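Local coordinates for protein putative Zn-dependent Alcohol Dehydrogenase (Rhodobacter sphaeroides, PDB 3IV6) that binds S-adenosylmethionine in a Rossmann-like domain and is probably a class I methyltransferase, although it carries the name of a zinc-dependent alcohol dehydrogenase, at residues D95-D98 against E102-K105; R130-M135 against R223-H228. All coordinates share one frame; numbering follows the deposited sequence.

Contact 1. Residues D95-D98 against E102-K105; sequences DLLD and EIPK. With SAM (S-adenosylmethionine), chain E.
L97 faces two ways: its two methyls pack on I103 and P104, while its backbone carbonyl meets the adenine of S-adenosylmethionine. The strand order 3-2-1-4-5-7-6, with 251-258 antiparallel, is that of a class I methyltransferase-like Rossmann fold, consistent with the bound cofactor, and the chain leaving strand 93-96 lines its pocket. L97 extends toward I103 and P104 with CG anti to the backbone N (chi1 176°). Its CD2 approaches I103 CD1 at 4.3 Å, and the side chain crosses P104 obliquely. No hydrogen bond joins the segments, which bury 111 Å², mostly between L97, I103 and P104, backed by L107 and F73. On the cofactor side L97 O lies 3.1 Å from SAM C2. D98 meets the same edge of the base, at the exocyclic amine: its OD1 accepts a hydrogen bond from SAM N6 at 3.1 Å, with an N-H...O angle of 151°. The carboxylate is fixed in turn by T100 N on OD1 and by N8 ND2 on OD2. With an alanine here, SAM N6 would probably lose this acceptor, and T100 N and N8 ND2 their carboxylate partner. The closest approach between the segments is L97 CD1 to P104 CD, 4.0 Å.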
# COMPACT_ATOMS: atom_id res chain seq x y z
N ASP A 95 -3.49 -15.20 2.45
CA ASP A 95 -2.16 -15.79 2.44
C ASP A 95 -1.11 -14.84 2.93
O ASP A 95 -1.21 -13.65 2.74
CB ASP A 95 -1.80 -16.31 1.05
CG ASP A 95 -2.54 -17.59 0.69
OD1 ASP A 95 -2.64 -18.45 1.60
OD2 ASP A 95 -3.02 -17.73 -0.48
N LEU A 96 -0.07 -15.38 3.54
CA LEU A 96 1.05 -14.56 3.95
C LEU A 96 2.01 -14.40 2.76
O LEU A 96 2.60 -15.37 2.31
CB LEU A 96 1.71 -15.20 5.16
CG LEU A 96 2.72 -14.42 6.01
CD1 LEU A 96 2.06 -13.45 6.97
CD2 LEU A 96 3.58 -15.44 6.77
N LEU A 97 2.17 -13.18 2.24
CA LEU A 97 3.05 -12.97 1.08
C LEU A 97 3.63 -11.55 1.05
O LEU A 97 3.00 -10.60 1.48
CB LEU A 97 2.31 -13.29 -0.22
CG LEU A 97 2.99 -13.07 -1.58
CD1 LEU A 97 2.46 -14.00 -2.65
CD2 LEU A 97 2.88 -11.61 -2.09
N ASP A 98 4.84 -11.42 0.53
CA ASP A 98 5.46 -10.12 0.45
C ASP A 98 5.56 -9.64 -1.00
O ASP A 98 6.43 -10.07 -1.74
CB ASP A 98 6.82 -10.15 1.10
CG ASP A 98 7.59 -8.84 0.93
OD1 ASP A 98 7.19 -7.98 0.12
OD2 ASP A 98 8.64 -8.68 1.60
N GLU A 102 9.85 -12.13 -4.84
CA GLU A 102 9.50 -12.73 -6.10
C GLU A 102 8.28 -13.62 -5.92
O GLU A 102 8.18 -14.38 -4.96
CB GLU A 102 10.67 -13.49 -6.74
CG GLU A 102 10.44 -13.75 -8.21
CD GLU A 102 11.58 -14.46 -8.88
OE1 GLU A 102 12.60 -14.75 -8.20
OE2 GLU A 102 11.46 -14.74 -10.10
N ILE A 103 7.34 -13.50 -6.85
CA ILE A 103 6.10 -14.25 -6.79
C ILE A 103 6.29 -15.80 -6.94
O ILE A 103 7.02 -16.28 -7.82
CB ILE A 103 5.13 -13.66 -7.83
CG1 ILE A 103 4.92 -12.19 -7.49
CG2 ILE A 103 3.81 -14.44 -7.87
CD1 ILE A 103 4.46 -11.96 -6.05
N PRO A 104 5.64 -16.59 -6.08
CA PRO A 104 5.65 -18.04 -6.32
C PRO A 104 5.05 -18.39 -7.70
O PRO A 104 3.97 -17.88 -8.04
CB PRO A 104 4.75 -18.60 -5.20
CG PRO A 104 4.71 -17.53 -4.13
CD PRO A 104 4.94 -16.21 -4.84
N LYS A 105 5.72 -19.25 -8.48
CA LYS A 105 5.27 -19.59 -9.83
C LYS A 105 3.82 -20.09 -9.88
O LYS A 105 3.08 -19.86 -10.85
CB LYS A 105 6.22 -20.62 -10.45
CG LYS A 105 6.20 -21.95 -9.74
CD LYS A 105 7.28 -22.92 -10.19
CE LYS A 105 6.94 -24.34 -9.75
NZ LYS A 105 7.76 -25.38 -10.43
N SAM E . -3.63 0.37 4.77
CA SAM E . -4.12 1.40 3.87
C SAM E . -5.47 1.03 3.29
O SAM E . -6.05 -0.04 3.55
OXT SAM E . -5.98 1.85 2.57
CB SAM E . -3.10 1.73 2.79
CG SAM E . -1.69 1.14 3.01
SD SAM E . -1.44 -0.60 2.53
CE SAM E . -3.10 -1.16 2.08
C5' SAM E . -1.01 -1.41 4.11
C4' SAM E . -1.28 -2.90 4.25
O4' SAM E . -0.47 -3.62 3.34
C3' SAM E . -0.91 -3.44 5.62
O3' SAM E . -1.86 -4.43 5.94
C2' SAM E . 0.42 -4.13 5.43
O2' SAM E . 0.55 -5.27 6.25
C1' SAM E . 0.38 -4.55 3.97
N9 SAM E . 1.72 -4.49 3.35
C8 SAM E . 2.60 -3.45 3.44
N7 SAM E . 3.73 -3.77 2.75
C5 SAM E . 3.59 -5.02 2.22
C6 SAM E . 4.43 -5.82 1.43
N6 SAM E . 5.65 -5.43 1.05
N1 SAM E . 3.99 -7.07 1.06
C2 SAM E . 2.74 -7.50 1.47
N3 SAM E . 1.89 -6.72 2.23
C4 SAM E . 2.32 -5.49 2.60

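Contact 2. Residues R130-M135 against R223-H228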
# COMPACT_ATOMS: atom_id res chain seq x y z
N ARG A 130 9.95 -3.30 -7.59
CA ARG A 130 9.73 -4.72 -7.34
C ARG A 130 8.24 -5.07 -7.11
O ARG A 130 7.73 -6.08 -7.62
CB ARG A 130 10.61 -5.20 -6.18
CG ARG A 130 12.05 -5.45 -6.58
CD ARG A 130 12.82 -6.16 -5.47
NE ARG A 130 13.15 -5.24 -4.38
CZ ARG A 130 12.77 -5.39 -3.12
NH1 ARG A 130 12.05 -6.44 -2.73
NH2 ARG A 130 13.15 -4.48 -2.24
N ALA A 131 7.54 -4.26 -6.32
CA ALA A 131 6.13 -4.49 -6.07
C ALA A 131 5.31 -4.52 -7.37
O ALA A 131 4.57 -5.46 -7.60
CB ALA A 131 5.57 -3.45 -5.11
N CYS A 132 5.45 -3.49 -8.20
CA CYS A 132 4.66 -3.40 -9.43
C CYS A 132 4.85 -4.60 -10.31
O CYS A 132 3.89 -5.19 -10.76
CB CYS A 132 4.92 -2.08 -10.19
SG CYS A 132 4.33 -0.66 -9.18
N LEU A 133 6.11 -5.00 -10.53
CA LEU A 133 6.45 -6.30 -11.13
C LEU A 133 5.66 -7.49 -10.49
O LEU A 133 5.08 -8.29 -11.20
CB LEU A 133 7.96 -6.54 -11.05
CG LEU A 133 8.59 -7.56 -12.00
CD1 LEU A 133 8.07 -7.43 -13.43
CD2 LEU A 133 10.09 -7.42 -12.00
N GLY A 134 5.64 -7.57 -9.17
CA GLY A 134 4.86 -8.57 -8.50
C GLY A 134 3.37 -8.52 -8.85
O GLY A 134 2.72 -9.54 -9.00
N MSE A 135 2.80 -7.33 -8.93
CA MSE A 135 1.38 -7.23 -9.21
C MSE A 135 1.10 -7.72 -10.64
O MSE A 135 0.12 -8.44 -10.92
CB MSE A 135 0.91 -5.80 -9.03
CG MSE A 135 1.05 -5.23 -7.65
SE MSE A 135 0.79 -3.27 -7.55
CE MSE A 135 1.73 -2.91 -5.88
N ARG A 223 4.46 7.68 -12.84
CA ARG A 223 4.66 7.37 -14.23
C ARG A 223 6.07 6.88 -14.50
O ARG A 223 6.27 5.93 -15.28
CB ARG A 223 4.26 8.56 -15.10
CG ARG A 223 2.76 8.69 -15.25
CD ARG A 223 2.30 9.92 -16.01
NE ARG A 223 0.95 10.27 -15.53
CZ ARG A 223 -0.19 9.94 -16.14
NH1 ARG A 223 -0.15 9.28 -17.29
NH2 ARG A 223 -1.36 10.28 -15.62
N ALA A 224 7.05 7.52 -13.86
CA ALA A 224 8.46 7.14 -14.01
C ALA A 224 8.73 5.73 -13.47
O ALA A 224 9.55 4.99 -14.00
CB ALA A 224 9.32 8.10 -13.29
N LEU A 225 8.04 5.40 -12.40
CA LEU A 225 8.14 4.08 -11.79
C LEU A 225 7.63 2.97 -12.70
O LEU A 225 8.29 1.94 -12.87
CB LEU A 225 7.34 4.10 -10.49
CG LEU A 225 7.04 2.81 -9.76
CD1 LEU A 225 8.30 2.41 -9.10
CD2 LEU A 225 6.03 3.16 -8.74
N LEU A 226 6.44 3.18 -13.26
CA LEU A 226 5.79 2.24 -14.16
C LEU A 226 6.52 1.99 -15.47
O LEU A 226 6.37 0.90 -16.04
CB LEU A 226 4.38 2.73 -14.49
CG LEU A 226 3.33 2.77 -13.36
CD1 LEU A 226 2.05 3.32 -13.89
CD2 LEU A 226 3.08 1.39 -12.70
N SER A 227 7.29 2.98 -15.93
CA SER A 227 8.08 2.90 -17.17
C SER A 227 9.53 2.51 -16.94
O SER A 227 10.32 2.44 -17.88
CB SER A 227 8.10 4.26 -17.87
OG SER A 227 8.82 5.24 -17.13
N HIS A 228 9.88 2.29 -15.69
CA HIS A 228 11.25 1.94 -15.31
C HIS A 228 11.63 0.56 -15.84
O HIS A 228 10.81 -0.38 -15.83
CB HIS A 228 11.40 1.97 -13.79
CG HIS A 228 12.81 1.91 -13.32
ND1 HIS A 228 13.52 0.72 -13.23
CD2 HIS A 228 13.67 2.89 -12.93
CE1 HIS A 228 14.74 0.98 -12.81
NE2 HIS A 228 14.86 2.28 -12.62
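C132 points its sulfur from one helix into the angle between L225 and L226 of another, so that a single SG atom meets one methyl from each leucine. The distances are nearly equal: SG of C132 lies 4.2 Å from CD2 of L225 and 4.3 Å from CD2 of L226. The lines from SG to the two methyls open at about 77°, and L225 CD2 and L226 CD2 are themselves 5.2 Å apart, so SG and the two methyls form a compact, nearly isosceles triangle. The three residues play unequal parts. The CB of C132 points toward the opposing helix, whereas neither leucine sets out in that direction and each brings only its branched end across. L225 does so with CG anti to its backbone N (chi1 169°); L226 takes a different staggered position, with CG anti to its carbonyl carbon (chi1 -66°). The burial agrees, since C132 supplies 52 of the 98 Å² and the leucines contribute 22 and 23 Å². All three are buried, no hydrogen bond crosses, and the closest pair of CA atoms, C132 CA and L226 CA, is 7.4 Å apart, so the helices meet through side chains. V231, in the loop beyond, also touches C132, and L225 reaches A128 and R129 one turn earlier. Helix 125-139 thus packs against the end of helix 219-226 through C132, with A128 and R129 adding to the same interface, while selenomethionine M135 turns to V114 and N116 of strand 113-117 in the central sheet.

Following the chain, contact 1 closes first, with just three residues between its segments: it folds the exit of strand 93-96, an edge of the mixed sheet, back on the loop that leads to strand 113-117. Contact 2 opens afterwards on helix 125-139 and closes 87 intervening residues later, at the end of helix 219-226. The two are therefore in series, neither nested nor crossed. Their centres lie about 17 Å apart, yet they touch in space, where I103 CG1 packs 3.8 Å from G134 O. I103 also rests on S137 and L138, so helix 125-139 links the cofactor-side loop of contact 1 to the late helix joined by contact 2.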